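Local structure of guanidinopropionase (Pseudomonas aeruginosa, 3NIQ) at residues G124-T129 / S238-V243; D148-T153 / T252-I257. The protein catalyses the manganese-dependent hydrolysis of 3-guanidinopropanoate to beta-alanine and urea, and works as a homohexamer of the arginase family. All coordinates share one frame; numbering follows the deposited sequence.

Contact 1: G124-T129 / S238-V243. With MN (manganese (II) ion), chain D; MN (manganese (II) ion), chain E.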
loop_
_atom_site.group_PDB
_atom_site.type_symbol
_atom_site.label_atom_id
_atom_site.label_comp_id
_atom_site.label_asym_id
_atom_site.label_seq_id
_atom_site.Cartn_x
_atom_site.Cartn_y
_atom_site.Cartn_z
ATOM N N GLY A 124 5.906 10.751 -18.297
ATOM C CA GLY A 124 5.175 11.822 -18.982
ATOM C C GLY A 124 3.873 11.305 -19.562
ATOM O O GLY A 124 3.752 10.104 -19.869
ATOM N N ASP A 125 2.896 12.193 -19.700
ATOM C CA ASP A 125 1.645 11.839 -20.333
ATOM C C ASP A 125 1.786 11.931 -21.854
ATOM O O ASP A 125 2.844 12.323 -22.357
ATOM C CB ASP A 125 0.498 12.710 -19.796
ATOM C CG ASP A 125 0.581 14.179 -20.270
ATOM O OD1 ASP A 125 1.158 14.470 -21.333
ATOM O OD2 ASP A 125 0.052 15.050 -19.561
ATOM N N HIS A 126 0.736 11.593 -22.593
ATOM C CA HIS A 126 0.883 11.406 -24.044
ATOM C C HIS A 126 1.087 12.721 -24.812
ATOM O O HIS A 126 1.498 12.704 -25.979
ATOM C CB HIS A 126 -0.300 10.637 -24.634
ATOM C CG HIS A 126 0.116 9.577 -25.596
ATOM N ND1 HIS A 126 -0.511 8.351 -25.671
ATOM C CD2 HIS A 126 1.154 9.529 -26.467
ATOM C CE1 HIS A 126 0.101 7.604 -26.576
ATOM N NE2 HIS A 126 1.121 8.292 -27.064
ATOM N N LEU A 127 0.852 13.855 -24.161
ATOM C CA LEU A 127 1.104 15.140 -24.834
ATOM C C LEU A 127 2.582 15.292 -25.171
ATOM O O LEU A 127 2.948 15.987 -26.124
ATOM C CB LEU A 127 0.557 16.340 -24.028
ATOM C CG LEU A 127 0.755 17.709 -24.694
ATOM C CD1 LEU A 127 0.036 17.766 -26.055
ATOM C CD2 LEU A 127 0.284 18.880 -23.776
ATOM N N VAL A 128 3.439 14.597 -24.426
ATOM C CA VAL A 128 4.870 14.633 -24.702
ATOM C C VAL A 128 5.217 14.203 -26.137
ATOM O O VAL A 128 6.235 14.641 -26.706
ATOM C CB VAL A 128 5.676 13.768 -23.703
ATOM C CG1 VAL A 128 5.074 12.383 -23.572
ATOM C CG2 VAL A 128 7.097 13.616 -24.214
ATOM N N THR A 129 4.379 13.357 -26.730
ATOM C CA THR A 129 4.667 12.858 -28.080
ATOM C C THR A 129 4.558 13.965 -29.144
ATOM O O THR A 129 5.283 13.943 -30.153
ATOM C CB THR A 129 3.773 11.644 -28.443
ATOM O OG1 THR A 129 3.897 10.655 -27.415
ATOM C CG2 THR A 129 4.206 11.011 -29.773
ATOM N N SER A 238 4.418 4.421 -30.528
ATOM C CA SER A 238 4.093 5.077 -29.296
ATOM C C SER A 238 3.219 4.151 -28.435
ATOM O O SER A 238 2.118 3.762 -28.838
ATOM C CB SER A 238 3.369 6.390 -29.595
ATOM O OG SER A 238 3.044 7.055 -28.396
ATOM N N PHE A 239 3.702 3.841 -27.237
ATOM C CA PHE A 239 3.051 2.866 -26.375
ATOM C C PHE A 239 2.517 3.526 -25.094
ATOM O O PHE A 239 3.299 3.935 -24.221
ATOM C CB PHE A 239 4.061 1.754 -26.028
ATOM C CG PHE A 239 3.439 0.573 -25.343
ATOM C CD1 PHE A 239 2.965 -0.509 -26.082
ATOM C CD2 PHE A 239 3.313 0.552 -23.948
ATOM C CE1 PHE A 239 2.365 -1.621 -25.436
ATOM C CE2 PHE A 239 2.707 -0.534 -23.298
ATOM C CZ PHE A 239 2.240 -1.622 -24.033
ATOM N N ASP A 240 1.195 3.630 -24.988
ATOM C CA ASP A 240 0.554 4.179 -23.807
ATOM C C ASP A 240 0.214 2.961 -22.938
ATOM O O ASP A 240 -0.499 2.062 -23.379
ATOM C CB ASP A 240 -0.693 4.995 -24.227
ATOM C CG ASP A 240 -1.499 5.551 -23.045
ATOM O OD1 ASP A 240 -1.384 5.046 -21.903
ATOM O OD2 ASP A 240 -2.293 6.502 -23.255
ATOM N N VAL A 241 0.755 2.918 -21.724
ATOM C CA VAL A 241 0.631 1.730 -20.899
ATOM C C VAL A 241 -0.821 1.448 -20.534
ATOM O O VAL A 241 -1.148 0.331 -20.179
ATOM C CB VAL A 241 1.516 1.752 -19.619
ATOM C CG1 VAL A 241 3.023 1.815 -19.966
ATOM C CG2 VAL A 241 1.115 2.891 -18.685
ATOM N N ASP A 242 -1.696 2.447 -20.649
ATOM C CA ASP A 242 -3.112 2.196 -20.368
ATOM C C ASP A 242 -3.813 1.351 -21.472
ATOM O O ASP A 242 -4.981 0.993 -21.338
ATOM C CB ASP A 242 -3.865 3.512 -19.996
ATOM C CG ASP A 242 -4.174 4.411 -21.203
ATOM O OD1 ASP A 242 -4.163 3.931 -22.356
ATOM O OD2 ASP A 242 -4.430 5.624 -20.983
ATOM N N VAL A 243 -3.092 1.007 -22.546
ATOM C CA VAL A 243 -3.573 -0.045 -23.469
ATOM C C VAL A 243 -3.721 -1.376 -22.705
ATOM O O VAL A 243 -4.612 -2.184 -22.985
ATOM C CB VAL A 243 -2.639 -0.250 -24.673
ATOM C CG1 VAL A 243 -1.340 -0.958 -24.271
ATOM C CG2 VAL A 243 -3.364 -1.005 -25.807
HETATM MN MN MN D . -2.514 8.044 -24.763
HETATM MN MN MN E . -4.575 6.266 -23.148
HETATM O O HOH W 1 -4.692 8.407 -23.771
#

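Contact 2: D148-T153 / T252-I257. With MN (manganese (II) ion), chain E; MN (manganese (II) ion), chain D.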
loop_
_atom_site.group_PDB
_atom_site.type_symbol
_atom_site.label_atom_id
_atom_site.label_comp_id
_atom_site.label_asym_id
_atom_site.label_seq_id
_atom_site.Cartn_x
_atom_site.Cartn_y
_atom_site.Cartn_z
ATOM N N ASP A 148 -2.967 1.993 -27.381
ATOM C CA ASP A 148 -3.649 2.879 -26.448
ATOM C C ASP A 148 -5.085 2.418 -26.170
ATOM O O ASP A 148 -5.741 1.839 -27.046
ATOM C CB ASP A 148 -3.680 4.303 -27.046
ATOM C CG ASP A 148 -3.717 5.412 -25.992
ATOM O OD1 ASP A 148 -4.496 5.346 -25.018
ATOM O OD2 ASP A 148 -2.966 6.381 -26.152
ATOM N N ALA A 149 -5.580 2.689 -24.959
ATOM C CA ALA A 149 -7.014 2.560 -24.710
ATOM C C ALA A 149 -7.806 3.711 -25.365
ATOM O O ALA A 149 -9.028 3.615 -25.509
ATOM C CB ALA A 149 -7.306 2.501 -23.209
ATOM N N HIS A 150 -7.106 4.785 -25.737
ATOM C CA HIS A 150 -7.736 6.018 -26.266
ATOM C C HIS A 150 -7.089 6.513 -27.577
ATOM O O HIS A 150 -5.874 6.450 -27.751
ATOM C CB HIS A 150 -7.656 7.148 -25.232
ATOM C CG HIS A 150 -7.959 6.705 -23.834
ATOM N ND1 HIS A 150 -6.974 6.338 -22.940
ATOM C CD2 HIS A 150 -9.139 6.587 -23.173
ATOM C CE1 HIS A 150 -7.537 5.979 -21.797
ATOM N NE2 HIS A 150 -8.847 6.130 -21.911
ATOM N N SER A 151 -7.902 7.043 -28.487
ATOM C CA SER A 151 -7.356 7.544 -29.744
ATOM C C SER A 151 -6.491 8.788 -29.580
ATOM O O SER A 151 -5.580 9.017 -30.389
ATOM C CB SER A 151 -8.475 7.769 -30.771
ATOM O OG SER A 151 -9.355 8.783 -30.311
ATOM N N ASP A 152 -6.769 9.600 -28.554
ATOM C CA ASP A 152 -5.994 10.832 -28.306
ATOM C C ASP A 152 -6.044 11.769 -29.521
ATOM O O ASP A 152 -5.048 12.410 -29.882
ATOM C CB ASP A 152 -4.512 10.524 -28.003
ATOM C CG ASP A 152 -4.312 9.812 -26.674
ATOM O OD1 ASP A 152 -5.279 9.729 -25.908
ATOM O OD2 ASP A 152 -3.190 9.325 -26.406
ATOM N N THR A 153 -7.190 11.802 -30.182
ATOM C CA THR A 153 -7.385 12.716 -31.300
ATOM C C THR A 153 -8.543 13.670 -31.002
ATOM O O THR A 153 -9.273 14.075 -31.915
ATOM C CB THR A 153 -7.686 11.958 -32.609
ATOM O OG1 THR A 153 -8.711 10.980 -32.369
ATOM C CG2 THR A 153 -6.446 11.270 -33.138
ATOM N N THR A 252 -1.511 4.314 -13.858
ATOM C CA THR A 252 -1.740 5.134 -15.044
ATOM C C THR A 252 -2.924 6.048 -14.800
ATOM O O THR A 252 -3.838 5.721 -14.023
ATOM C CB THR A 252 -1.924 4.257 -16.312
ATOM O OG1 THR A 252 -1.719 5.057 -17.486
ATOM C CG2 THR A 252 -3.325 3.604 -16.337
ATOM N N GLY A 253 -2.907 7.205 -15.449
ATOM C CA GLY A 253 -3.871 8.250 -15.127
ATOM C C GLY A 253 -5.295 7.930 -15.508
ATOM O O GLY A 253 -6.212 8.202 -14.731
ATOM N N THR A 254 -5.477 7.322 -16.680
ATOM C CA THR A 254 -6.827 7.078 -17.218
ATOM C C THR A 254 -7.085 5.601 -17.503
ATOM O O THR A 254 -7.205 5.195 -18.674
ATOM C CB THR A 254 -7.046 7.925 -18.502
ATOM O OG1 THR A 254 -6.701 9.283 -18.214
ATOM C CG2 THR A 254 -8.524 7.865 -18.962
ATOM N N PRO A 255 -7.181 4.776 -16.438
ATOM C CA PRO A 255 -7.367 3.329 -16.647
ATOM C C PRO A 255 -8.722 3.012 -17.283
ATOM O O PRO A 255 -9.705 3.719 -17.029
ATOM C CB PRO A 255 -7.295 2.751 -15.224
ATOM C CG PRO A 255 -7.796 3.908 -14.319
ATOM C CD PRO A 255 -7.256 5.159 -15.003
ATOM N N GLU A 256 -8.760 1.965 -18.109
ATOM C CA GLU A 256 -10.002 1.437 -18.664
ATOM C C GLU A 256 -9.907 -0.080 -18.537
ATOM O O GLU A 256 -8.947 -0.670 -19.035
ATOM C CB GLU A 256 -10.150 1.791 -20.153
ATOM C CG GLU A 256 -9.945 3.271 -20.517
ATOM C CD GLU A 256 -11.122 4.162 -20.127
ATOM O OE1 GLU A 256 -12.191 3.611 -19.773
ATOM O OE2 GLU A 256 -10.978 5.407 -20.177
ATOM N N ILE A 257 -10.878 -0.721 -17.882
ATOM C CA ILE A 257 -10.764 -2.170 -17.628
ATOM C C ILE A 257 -10.896 -2.984 -18.932
ATOM O O ILE A 257 -11.336 -2.449 -19.969
ATOM C CB ILE A 257 -11.811 -2.662 -16.592
ATOM C CG1 ILE A 257 -13.238 -2.528 -17.125
ATOM C CG2 ILE A 257 -11.675 -1.900 -15.234
ATOM C CD1 ILE A 257 -14.238 -3.389 -16.289
HETATM MN MN MN E . -4.575 6.266 -23.148
HETATM MN MN MN D . -2.514 8.044 -24.763
HETATM O O HOH W 1 -4.692 8.407 -23.771
#

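Contact 1: G124-T129 / S238-V243
Ser238 and Asp240 both reach His126 with extended first torsions: OG of Ser238 lies opposite its own backbone N (chi1 -180°), and CG of Asp240 is likewise extended. Both residues sit on the same strand, two apart, and send their side chains to the same side. The His126 ring spans the gap between them. Its ND1 binds the manganese ion of chain D at 2.2 Å. Its NE2 donates a hydrogen bond to Ser238 OG at 2.6 Å, with an N-H...O angle of 157°. The serine oxygen lies close to the ring plane, so the imidazole is gripped at both nitrogens and its rotation is fixed. This bond also settles the tautomer: the proton is on NE2, and ND1 gives its lone pair to the metal. Ser238 OG is in turn hydrogen-bonded to Asp281, one shell further from the metal, which is consistent with a fixed serine.

Asp240 meets His126 through the metal. Its OD2 bridges the two ions, 2.2 Å from the manganese of chain D and 2.3 Å from the manganese of chain E. The carboxylate plane is turned 70° from the imidazole. OD1 of Asp240 accepts from the backbone N of Asp242 at 2.9 Å, an Asx turn that holds the carboxylate while OD2 bridges. Asp242 grips the chain E ion with both carboxylate oxygens. Water 1 bridges the same two ions.

The contact is fully buried. His126 opens the short 3-10 turn between strand 118-123 and helix 129-136, and Ser238 and Asp240 lie at the end of strand 235-240. Val283 of strand 277-283, which runs between these two strands in the parallel sheet, touches both His126 and Asp240. Phe169 of helix 168-174 packs on Ser238 and Thr129.

Contact 2: D148-T153 / T252-I257
His150 of 148-153 reaches Thr254 and Glu256 of 252-257, and its side chain can be followed outward from CB. CB and CG approach no protein atom of 252-257; their near neighbour is the manganese ion of chain E. CG is turned beside the backbone N, opposite the carbonyl carbon (chi1 -42°), which swings the ring toward both the metal and the 252-257 loop. ND1 binds the chain E ion at 2.4 Å. CE1 points at the backbone carbonyl of Thr254, with its O 3.2 Å away and near the ring plane. CD2 has Glu256 OE2 as its neighbour, at 3.7 Å. NE2 is the tip. It donates to Glu256 OE2 at 2.8 Å with an N-H...O angle of 167°, nearly straight. The acceptor lies in the ring plane and is used on the anti side of the carboxylate, whose plane is turned 71° from the ring.

Carbon atoms pack around this bond. Thr254 CG2 comes within 3.4 Å of His150 NE2. Ala149 CB lies over one ring face, near its rim, and also touches Glu256 CG at 3.8 Å. Glu256 OE2 has a second partner, a salt bridge to Arg69 of a neighbouring subunit, so the metal's second shell reaches the subunit interface.

On the 148-153 side, Asp148 binds one ion with each oxygen. Its OD1 also accepts the backbone N-H of His150 at 2.8 Å, an Asx turn that ties the two ligands together. Asp152 binds the chain D ion through OD2, while its OD1 accepts a hydrogen bond from the bridging water 1. Asp148, His150 and Asp152 form the D-x-H-x-D ligand run that follows a strand in the arginase family, here serving its two-manganese site.

Overall arrangement
Contacts 1 and 2 lie side by side, their centres about 9 Å apart, and share both manganese ions and water 1. Their segments alternate along the chain: 124-129, 148-153, 238-243, then 252-257. The first three follow or end strands 118-123, 142-147 and 235-240 of one eight-stranded parallel sheet, and 252-257 lies in the long loop after the last of these. The metal site thus sits at the ends of the sheet strands, as in other arginase-family enzymes. Neither contact holds a complete ligand set: each ion takes residues from both. Contact 1 is the deeper, nearer the centre of the chain; contact 2 extends outward to a neighbouring subunit.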